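Local atomic coordinates of alkaline phosphatase (Antarctic bacterium, PDB entry 2W5V), a protein that probably hydrolyses phosphate monoesters at alkaline pH, using bound zinc and magnesium ions and a phosphorylated enzyme intermediate. Residues 57-63 with 275-281; 132-136 with 148-154; 199-205 with 233-237. The protein carries 1 engineered substitution. One frame throughout, in Å; residues are numbered along the deposited sequence.

Reading from the N terminus, residues 57-63 leave helix 47-52 on the way to strand 68-73 and meet 275-281, on helix 267-291, closing interaction 1, the widest loop of the three. The other two nest inside it and follow one another in series. Interaction 2 joins the turn after strand 124-129 to the start of helix 151-158, beside the metal centre. Interaction 3 then packs the residues after strand 192-195 on helix 230-242. Interactions 1 and 2 lie on opposite sides of the chain's centre, their own centres 29 Å apart; interaction 3 approaches interaction 1 more closely, to about 5 Å between nearest atoms, without touching it.

Interaction 1. Residues 57-63 with 275-281; sequences KSGTPNY and NDFDDAI. Unlike the reference sequence in segment 57-63: Ser58 (reference Glu).
A salt-bridge network of Lys57, Asp278 and Asp279 holds the loop between helix 47-52 and strand 68-73 against helix 267-291, which packs on the central, largely parallel sheet of this alpha/beta fold. Residues 57-61 are irregular, and the chain enters a 3-10 segment at Asn62 and Tyr63. The opposing residues 275-281 are regular helix. CA atoms come nearest at Lys57 and Asn275 (6.5 Å) and at Asn62 and Asp278 (6.0 Å). Lys57, all four chi angles t, is fully extended and reaches obliquely to the helix, its NZ forming salt bridges to Asp278 OD2 (2.7 Å) and Asp279 OD1 (2.9 Å) and a weak hydrogen bond to Asn275 O (3.4 Å). Asp278, chi1 t, points into the loop: OD2 accepts from Asn62 N (2.9 Å, 173°) and OD1 from Tyr63 N (3.1 Å). Asn62, chi1 m, returns ND2 to Asp278 O at 2.9 Å, and a water bridges Asn62 ND2 (2.8 Å) and Asp279 OD1 (3.3 Å). Asn275 ND2 bonds to Phe56 O. Beside these polar contacts, Ile281 CD1 sits over one face of the Tyr63 ring, 3.8 Å from its centroid, a CH-pi contact; Tyr63 OH meets the Phe277 ring at its edge, 3.6 Å from CE2. Phe277 and Ile281 also pack on strands 36-42 and 294-299, while Tyr63 touches Ile357 of the second subunit. The buried Asp278 carboxylate is thus offset by one ammonium group and two backbone amides, so electrostatics and directed hydrogen bonds together fix the loop's register on the helix.

Interaction 2. Residues 132-136 with 148-154; sequences SITDA and RGLEEEI. Engineered in segment 132-136: Asp135 (natural residue His).
A largely polar, water-mediated contact joins the turn after strand 124-129 to the start of helix 151-158 and the residues leading into it, beside the metal centre. Ser132 to Asp135 form a type I beta turn; the nearest CA pairs are Thr134 with Glu151 (5.7 Å) and Ala136 with Arg148 (5.8 Å). Thr134 OG1 (chi1 p) donates to OE1 of Glu151 (chi1 m, chi2 t) at 2.6 Å and accepts from Ser132 OG at 2.7 Å. Waters bridge Thr134 O (2.9 Å) to Arg148 O (2.7 Å) and Asp135 OD1 (3.2 Å) to Arg148 NE (2.8 Å). Asp135, engineered from His at a predicted magnesium-binding position, has its side chain about 4 Å from the bound ion; its OD1 makes a long salt bridge (3.8 Å) to NH2 of Arg148 (chi1 p, chi2 t, chi3 m). Ala136 CB covers one guanidinium face; Arg148 NH1 salt-bridges Asp83 and hydrogen-bonds the phosphate of phosphoserine 84, the predicted intermediate. Ile154 packs on Thr134, and Tyr173 of helix 172-175 covers Ser132, Thr134 and Glu151.

Interaction 3. Residues 199-205 with 233-237; sequences LTDFSSI and AATDL
Along helix 230-242, which lies beside the central sheet, Ala233 is the first to meet the segment linking edge strand 192-195 to strand 210-214: its CB lies 3.9 Å from Leu199 CD1. Ala234 comes next, with N at 3.6 Å and CB at 3.7 Å from the same Leu199 CD1, so the leucine (chi1 m, chi2 t) spans the two alanines; the CA atoms of Leu199 and Ala234 are 7.1 Å apart. One turn after Ala233, with Leu237 N bonded to Ala233 O at 2.9 Å, comes Leu237 (chi1 t, chi2 p), which carries most of the area buried on the helix. Its CD2 touches Leu199 CD2 (4.0 Å) and Thr200 O (3.6 Å), while its CD1 meets Phe202 N (3.5 Å), Phe202 CB (4.2 Å) and Ile205 CD1 (3.9 Å). The Phe202 and Leu237 CA atoms are 6.2 Å apart. Residues 199-201 are extended, and the same chain then enters the weakly bonded helix at about 202-205, N-capped by Asp201, whose OD1 accepts from Ser204 N (3.1 Å) and Ser204 OG (2.8 Å). Phe213 of strand 210-214 also lies against Leu199 and Leu237. No hydrogen bond crosses, so the contact rests on van der Waals packing, with the Leu237 methyls against both apolar side chains and the backbone of 200-202.

Interaction 1. Residues 57-63 with 275-281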
loop_
_atom_site.group_PDB
_atom_site.type_symbol
_atom_site.label_atom_id
_atom_site.label_comp_id
_atom_site.label_asym_id
_atom_site.label_seq_id
_atom_site.Cartn_x
_atom_site.Cartn_y
_atom_site.Cartn_z
ATOM N N LYS B 57 -13.027 4.772 12.158
ATOM C CA LYS B 57 -13.971 5.754 11.658
ATOM C C LYS B 57 -15.371 5.162 11.629
ATOM O O LYS B 57 -15.547 3.989 11.307
ATOM C CB LYS B 57 -13.580 6.218 10.254
ATOM C CG LYS B 57 -14.355 7.440 9.810
ATOM C CD LYS B 57 -13.923 7.942 8.448
ATOM C CE LYS B 57 -14.522 9.324 8.204
ATOM N NZ LYS B 57 -14.399 9.776 6.790
ATOM N N SER B 58 -16.369 5.969 11.970
ATOM C CA SER B 58 -17.754 5.546 11.828
ATOM C C SER B 58 -18.109 5.482 10.343
ATOM O O SER B 58 -17.858 6.425 9.591
ATOM C CB SER B 58 -18.684 6.512 12.564
ATOM O OG SER B 58 -20.035 6.296 12.200
ATOM N N GLY B 59 -18.675 4.363 9.913
ATOM C CA GLY B 59 -19.038 4.196 8.518
ATOM C C GLY B 59 -17.862 3.852 7.623
ATOM O O GLY B 59 -16.716 3.803 8.069
ATOM N N THR B 60 -18.151 3.620 6.349
ATOM C CA THR B 60 -17.139 3.200 5.385
ATOM C C THR B 60 -16.288 4.383 4.926
ATOM O O THR B 60 -16.811 5.474 4.712
ATOM C CB THR B 60 -17.807 2.558 4.161
ATOM O OG1 THR B 60 -18.722 1.548 4.602
ATOM C CG2 THR B 60 -16.773 1.932 3.251
ATOM N N PRO B 61 -14.967 4.175 4.791
ATOM C CA PRO B 61 -14.099 5.256 4.310
ATOM C C PRO B 61 -14.356 5.575 2.846
ATOM O O PRO B 61 -14.659 4.682 2.059
ATOM C CB PRO B 61 -12.692 4.668 4.450
ATOM C CG PRO B 61 -12.821 3.534 5.392
ATOM C CD PRO B 61 -14.196 2.997 5.222
ATOM N N ASN B 62 -14.206 6.842 2.480
ATOM C CA ASN B 62 -14.356 7.241 1.089
ATOM C C ASN B 62 -13.248 6.653 0.216
ATOM O O ASN B 62 -13.401 6.523 -0.998
ATOM C CB ASN B 62 -14.442 8.765 0.986
ATOM C CG ASN B 62 -15.746 9.295 1.548
ATOM O OD1 ASN B 62 -16.819 8.943 1.061
ATOM N ND2 ASN B 62 -15.665 10.129 2.582
ATOM N N TYR B 63 -12.143 6.261 0.841
ATOM C CA TYR B 63 -11.128 5.495 0.122
ATOM C C TYR B 63 -11.734 4.349 -0.702
ATOM O O TYR B 63 -11.244 4.039 -1.786
ATOM C CB TYR B 63 -10.074 4.927 1.083
ATOM C CG TYR B 63 -9.046 5.929 1.553
ATOM C CD1 TYR B 63 -9.081 6.432 2.846
ATOM C CD2 TYR B 63 -8.045 6.374 0.703
ATOM C CE1 TYR B 63 -8.141 7.364 3.281
ATOM C CE2 TYR B 63 -7.096 7.304 1.124
ATOM C CZ TYR B 63 -7.148 7.794 2.415
ATOM O OH TYR B 63 -6.204 8.712 2.842
ATOM N N ASN B 275 -9.061 10.886 9.515
ATOM C CA ASN B 275 -10.510 10.768 9.385
ATOM C C ASN B 275 -11.111 12.017 8.731
ATOM O O ASN B 275 -12.007 11.917 7.890
ATOM C CB ASN B 275 -11.170 10.502 10.742
ATOM C CG ASN B 275 -11.114 9.030 11.143
ATOM O OD1 ASN B 275 -10.678 8.177 10.367
ATOM N ND2 ASN B 275 -11.561 8.729 12.357
ATOM N N ASP B 276 -10.616 13.188 9.130
ATOM C CA ASP B 276 -11.038 14.458 8.533
ATOM C C ASP B 276 -10.652 14.512 7.050
ATOM O O ASP B 276 -11.446 14.932 6.202
ATOM C CB ASP B 276 -10.410 15.638 9.288
ATOM C CG ASP B 276 -10.746 16.977 8.662
ATOM O OD1 ASP B 276 -11.947 17.312 8.583
ATOM O OD2 ASP B 276 -9.806 17.696 8.247
ATOM N N PHE B 277 -9.431 14.080 6.743
ATOM C CA PHE B 277 -8.953 14.021 5.363
ATOM C C PHE B 277 -9.862 13.140 4.498
ATOM O O PHE B 277 -10.219 13.510 3.379
ATOM C CB PHE B 277 -7.510 13.506 5.316
ATOM C CG PHE B 277 -6.932 13.445 3.928
ATOM C CD1 PHE B 277 -6.505 14.610 3.285
ATOM C CD2 PHE B 277 -6.808 12.230 3.265
ATOM C CE1 PHE B 277 -5.970 14.559 1.996
ATOM C CE2 PHE B 277 -6.272 12.163 1.977
ATOM C CZ PHE B 277 -5.851 13.338 1.339
ATOM N N ASP B 278 -10.261 11.986 5.028
ATOM C CA ASP B 278 -11.177 11.116 4.301
ATOM C C ASP B 278 -12.518 11.799 4.029
ATOM O O ASP B 278 -13.139 11.568 2.994
ATOM C CB ASP B 278 -11.406 9.786 5.034
ATOM C CG ASP B 278 -12.269 8.829 4.224
ATOM O OD1 ASP B 278 -11.763 8.259 3.232
ATOM O OD2 ASP B 278 -13.461 8.664 4.562
ATOM N N ASP B 279 -12.968 12.641 4.953
ATOM C CA ASP B 279 -14.157 13.458 4.698
ATOM C C ASP B 279 -13.959 14.359 3.475
ATOM O O ASP B 279 -14.847 14.470 2.622
ATOM C CB ASP B 279 -14.512 14.302 5.925
ATOM C CG ASP B 279 -15.260 13.500 6.992
ATOM O OD1 ASP B 279 -15.661 12.346 6.715
ATOM O OD2 ASP B 279 -15.446 14.026 8.112
ATOM N N ALA B 280 -12.799 15.005 3.399
ATOM C CA ALA B 280 -12.468 15.852 2.256
ATOM C C ALA B 280 -12.459 15.048 0.964
ATOM O O ALA B 280 -12.892 15.531 -0.079
ATOM C CB ALA B 280 -11.121 16.526 2.461
ATOM N N ILE B 281 -11.961 13.819 1.031
ATOM C CA ILE B 281 -12.009 12.941 -0.134
ATOM C C ILE B 281 -13.453 12.758 -0.606
ATOM O O ILE B 281 -13.738 12.847 -1.795
ATOM C CB ILE B 281 -11.391 11.555 0.155
ATOM C CG1 ILE B 281 -9.889 11.675 0.429
ATOM C CG2 ILE B 281 -11.647 10.610 -1.017
ATOM C CD1 ILE B 281 -9.238 10.336 0.800
HETATM O O HOH W 1 -17.564 11.228 4.322
#

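Interaction 2. Residues 132-136 with 148-154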
loop_
_atom_site.group_PDB
_atom_site.type_symbol
_atom_site.label_atom_id
_atom_site.label_comp_id
_atom_site.label_asym_id
_atom_site.label_seq_id
_atom_site.Cartn_x
_atom_site.Cartn_y
_atom_site.Cartn_z
ATOM N N SER B 132 -0.073 26.243 8.223
ATOM C CA SER B 132 0.087 27.571 7.654
ATOM C C SER B 132 0.071 27.435 6.137
ATOM O O SER B 132 0.522 26.423 5.586
ATOM C CB SER B 132 1.405 28.195 8.115
ATOM O OG SER B 132 1.747 29.311 7.312
ATOM N N ILE B 133 -0.420 28.452 5.443
ATOM C CA ILE B 133 -0.400 28.400 3.987
ATOM C C ILE B 133 1.037 28.479 3.453
ATOM O O ILE B 133 1.288 28.236 2.268
ATOM C CB ILE B 133 -1.290 29.494 3.359
ATOM C CG1 ILE B 133 -1.681 29.101 1.931
ATOM C CG2 ILE B 133 -0.613 30.854 3.413
ATOM C CD1 ILE B 133 -2.696 27.949 1.876
ATOM N N THR B 134 1.977 28.803 4.337
ATOM C CA THR B 134 3.373 28.980 3.935
ATOM C C THR B 134 4.178 27.723 4.228
ATOM O O THR B 134 5.392 27.688 3.989
ATOM C CB THR B 134 4.043 30.140 4.686
ATOM O OG1 THR B 134 4.039 29.861 6.094
ATOM C CG2 THR B 134 3.309 31.453 4.420
ATOM N N ASP B 135 3.511 26.704 4.770
ATOM C CA ASP B 135 4.177 25.433 5.067
ATOM C C ASP B 135 4.610 24.735 3.783
ATOM O O ASP B 135 4.139 25.067 2.695
ATOM C CB ASP B 135 3.282 24.512 5.909
ATOM C CG ASP B 135 4.073 23.413 6.609
ATOM O OD1 ASP B 135 5.213 23.691 7.041
ATOM O OD2 ASP B 135 3.562 22.274 6.721
ATOM N N ALA B 136 5.512 23.765 3.912
ATOM C CA ALA B 136 6.193 23.197 2.753
ATOM C C ALA B 136 5.253 22.703 1.647
ATOM O O ALA B 136 5.506 22.943 0.465
ATOM C CB ALA B 136 7.146 22.070 3.191
ATOM N N ARG B 148 12.754 25.639 2.716
ATOM C CA ARG B 148 11.382 25.674 3.217
ATOM C C ARG B 148 11.254 26.571 4.455
ATOM O O ARG B 148 10.156 27.000 4.812
ATOM C CB ARG B 148 10.948 24.255 3.596
ATOM C CG ARG B 148 11.801 23.671 4.717
ATOM C CD ARG B 148 11.349 22.283 5.118
ATOM N NE ARG B 148 10.005 22.295 5.683
ATOM C CZ ARG B 148 9.291 21.199 5.918
ATOM N NH1 ARG B 148 9.788 19.997 5.624
ATOM N NH2 ARG B 148 8.076 21.306 6.435
ATOM N N GLY B 149 12.374 26.825 5.123
ATOM C CA GLY B 149 12.385 27.663 6.310
ATOM C C GLY B 149 12.164 29.143 6.019
ATOM O O GLY B 149 11.875 29.924 6.929
ATOM N N LEU B 150 12.291 29.533 4.754
ATOM C CA LEU B 150 12.132 30.933 4.371
ATOM C C LEU B 150 10.661 31.301 4.233
ATOM O O LEU B 150 10.219 31.709 3.162
ATOM C CB LEU B 150 12.869 31.210 3.057
ATOM C CG LEU B 150 14.360 30.869 3.101
ATOM C CD1 LEU B 150 14.978 30.979 1.716
ATOM C CD2 LEU B 150 15.108 31.757 4.115
ATOM N N GLU B 151 9.906 31.179 5.321
ATOM C CA GLU B 151 8.453 31.304 5.235
ATOM C C GLU B 151 7.941 32.723 4.999
ATOM O O GLU B 151 6.901 32.905 4.366
ATOM C CB GLU B 151 7.775 30.659 6.449
ATOM C CG GLU B 151 7.671 29.146 6.314
ATOM C CD GLU B 151 6.916 28.492 7.457
ATOM O OE1 GLU B 151 5.701 28.232 7.300
ATOM O OE2 GLU B 151 7.543 28.237 8.508
ATOM N N GLU B 152 8.656 33.727 5.494
ATOM C CA GLU B 152 8.288 35.106 5.168
ATOM C C GLU B 152 8.533 35.402 3.683
ATOM O O GLU B 152 7.772 36.133 3.053
ATOM C CB GLU B 152 9.008 36.101 6.073
ATOM C CG GLU B 152 8.550 35.995 7.522
ATOM C CD GLU B 152 9.154 37.055 8.426
ATOM O OE1 GLU B 152 9.871 37.951 7.918
ATOM O OE2 GLU B 152 8.900 36.985 9.648
ATOM N N GLU B 153 9.585 34.821 3.120
ATOM C CA GLU B 153 9.820 34.932 1.679
ATOM C C GLU B 153 8.701 34.245 0.901
ATOM O O GLU B 153 8.226 34.748 -0.119
ATOM C CB GLU B 153 11.169 34.312 1.307
ATOM C CG GLU B 153 11.483 34.344 -0.190
ATOM C CD GLU B 153 12.846 33.738 -0.525
ATOM O OE1 GLU B 153 13.843 34.091 0.144
ATOM O OE2 GLU B 153 12.927 32.925 -1.472
ATOM N N ILE B 154 8.296 33.071 1.375
ATOM C CA ILE B 154 7.223 32.321 0.743
ATOM C C ILE B 154 5.914 33.108 0.754
ATOM O O ILE B 154 5.194 33.148 -0.247
ATOM C CB ILE B 154 7.051 30.938 1.411
ATOM C CG1 ILE B 154 8.183 30.018 0.947
ATOM C CG2 ILE B 154 5.692 30.334 1.068
ATOM C CD1 ILE B 154 8.384 28.789 1.798
HETATM O O HOH W 2 7.790 26.037 4.086
HETATM O O HOH W 3 8.309 24.343 6.477
#

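Interaction 3. Residues 199-205 with 233-237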
loop_
_atom_site.group_PDB
_atom_site.type_symbol
_atom_site.label_atom_id
_atom_site.label_comp_id
_atom_site.label_asym_id
_atom_site.label_seq_id
_atom_site.Cartn_x
_atom_site.Cartn_y
_atom_site.Cartn_z
ATOM N N LEU B 199 -14.416 31.106 7.315
ATOM C CA LEU B 199 -14.849 30.701 5.985
ATOM C C LEU B 199 -16.281 31.164 5.817
ATOM O O LEU B 199 -17.070 31.100 6.752
ATOM C CB LEU B 199 -14.812 29.184 5.814
ATOM C CG LEU B 199 -13.543 28.467 5.390
ATOM C CD1 LEU B 199 -13.872 26.979 5.223
ATOM C CD2 LEU B 199 -12.956 29.048 4.115
ATOM N N THR B 200 -16.612 31.635 4.624
ATOM C CA THR B 200 -17.961 32.085 4.327
ATOM C C THR B 200 -18.573 31.128 3.314
ATOM O O THR B 200 -17.976 30.098 2.987
ATOM C CB THR B 200 -17.931 33.491 3.729
ATOM O OG1 THR B 200 -17.122 33.477 2.548
ATOM C CG2 THR B 200 -17.326 34.470 4.720
ATOM N N ASP B 201 -19.759 31.461 2.815
ATOM C CA ASP B 201 -20.376 30.667 1.755
ATOM C C ASP B 201 -20.014 31.239 0.388
ATOM O O ASP B 201 -19.405 32.310 0.296
ATOM C CB ASP B 201 -21.897 30.609 1.922
ATOM C CG ASP B 201 -22.578 31.902 1.510
ATOM O OD1 ASP B 201 -21.935 32.972 1.602
ATOM O OD2 ASP B 201 -23.759 31.845 1.095
ATOM N N PHE B 202 -20.397 30.536 -0.673
ATOM C CA PHE B 202 -20.039 30.963 -2.019
ATOM C C PHE B 202 -20.562 32.357 -2.374
ATOM O O PHE B 202 -19.811 33.196 -2.873
ATOM C CB PHE B 202 -20.491 29.944 -3.065
ATOM C CG PHE B 202 -20.193 30.360 -4.477
ATOM C CD1 PHE B 202 -18.890 30.611 -4.880
ATOM C CD2 PHE B 202 -21.215 30.508 -5.400
ATOM C CE1 PHE B 202 -18.611 30.997 -6.176
ATOM C CE2 PHE B 202 -20.943 30.895 -6.699
ATOM C CZ PHE B 202 -19.640 31.141 -7.088
ATOM N N SER B 203 -21.841 32.604 -2.113
ATOM C CA SER B 203 -22.462 33.875 -2.481
ATOM C C SER B 203 -21.740 35.080 -1.879
ATOM O O SER B 203 -21.712 36.164 -2.470
ATOM C CB SER B 203 -23.937 33.886 -2.090
ATOM O OG SER B 203 -24.626 32.832 -2.733
ATOM N N SER B 204 -21.155 34.885 -0.702
ATOM C CA SER B 204 -20.379 35.937 -0.046
ATOM C C SER B 204 -19.167 36.397 -0.866
ATOM O O SER B 204 -18.752 37.556 -0.784
ATOM C CB SER B 204 -19.906 35.462 1.329
ATOM O OG SER B 204 -20.944 35.553 2.291
ATOM N N ILE B 205 -18.598 35.489 -1.652
ATOM C CA ILE B 205 -17.333 35.768 -2.332
ATOM C C ILE B 205 -17.436 35.698 -3.851
ATOM O O ILE B 205 -16.444 35.903 -4.555
ATOM C CB ILE B 205 -16.224 34.787 -1.885
ATOM C CG1 ILE B 205 -16.627 33.342 -2.198
ATOM C CG2 ILE B 205 -15.934 34.943 -0.401
ATOM C CD1 ILE B 205 -15.484 32.346 -2.069
ATOM N N ALA B 233 -15.121 21.942 3.856
ATOM C CA ALA B 233 -15.837 23.171 3.529
ATOM C C ALA B 233 -15.007 24.087 2.631
ATOM O O ALA B 233 -15.534 24.698 1.702
ATOM C CB ALA B 233 -16.259 23.910 4.802
ATOM N N ALA B 234 -13.710 24.185 2.919
ATOM C CA ALA B 234 -12.829 25.059 2.153
ATOM C C ALA B 234 -12.570 24.492 0.761
ATOM O O ALA B 234 -12.459 25.237 -0.209
ATOM C CB ALA B 234 -11.523 25.286 2.892
ATOM N N THR B 235 -12.476 23.169 0.666
ATOM C CA THR B 235 -12.336 22.518 -0.631
ATOM C C THR B 235 -13.603 22.726 -1.470
ATOM O O THR B 235 -13.535 23.030 -2.663
ATOM C CB THR B 235 -12.064 21.008 -0.464
ATOM O OG1 THR B 235 -10.852 20.827 0.276
ATOM C CG2 THR B 235 -11.917 20.334 -1.814
ATOM N N ASP B 236 -14.764 22.570 -0.843
ATOM C CA ASP B 236 -16.026 22.744 -1.554
ATOM C C ASP B 236 -16.192 24.192 -2.006
ATOM O O ASP B 236 -16.714 24.474 -3.089
ATOM C CB ASP B 236 -17.200 22.347 -0.665
ATOM C CG ASP B 236 -18.505 22.291 -1.429
ATOM O OD1 ASP B 236 -18.648 21.389 -2.285
ATOM O OD2 ASP B 236 -19.384 23.146 -1.177
ATOM N N LEU B 237 -15.753 25.112 -1.158
ATOM C CA LEU B 237 -15.811 26.528 -1.491
ATOM C C LEU B 237 -14.875 26.825 -2.670
ATOM O O LEU B 237 -15.245 27.545 -3.602
ATOM C CB LEU B 237 -15.429 27.371 -0.277
ATOM C CG LEU B 237 -15.649 28.875 -0.401
ATOM C CD1 LEU B 237 -17.126 29.178 -0.617
ATOM C CD2 LEU B 237 -15.131 29.574 0.840
#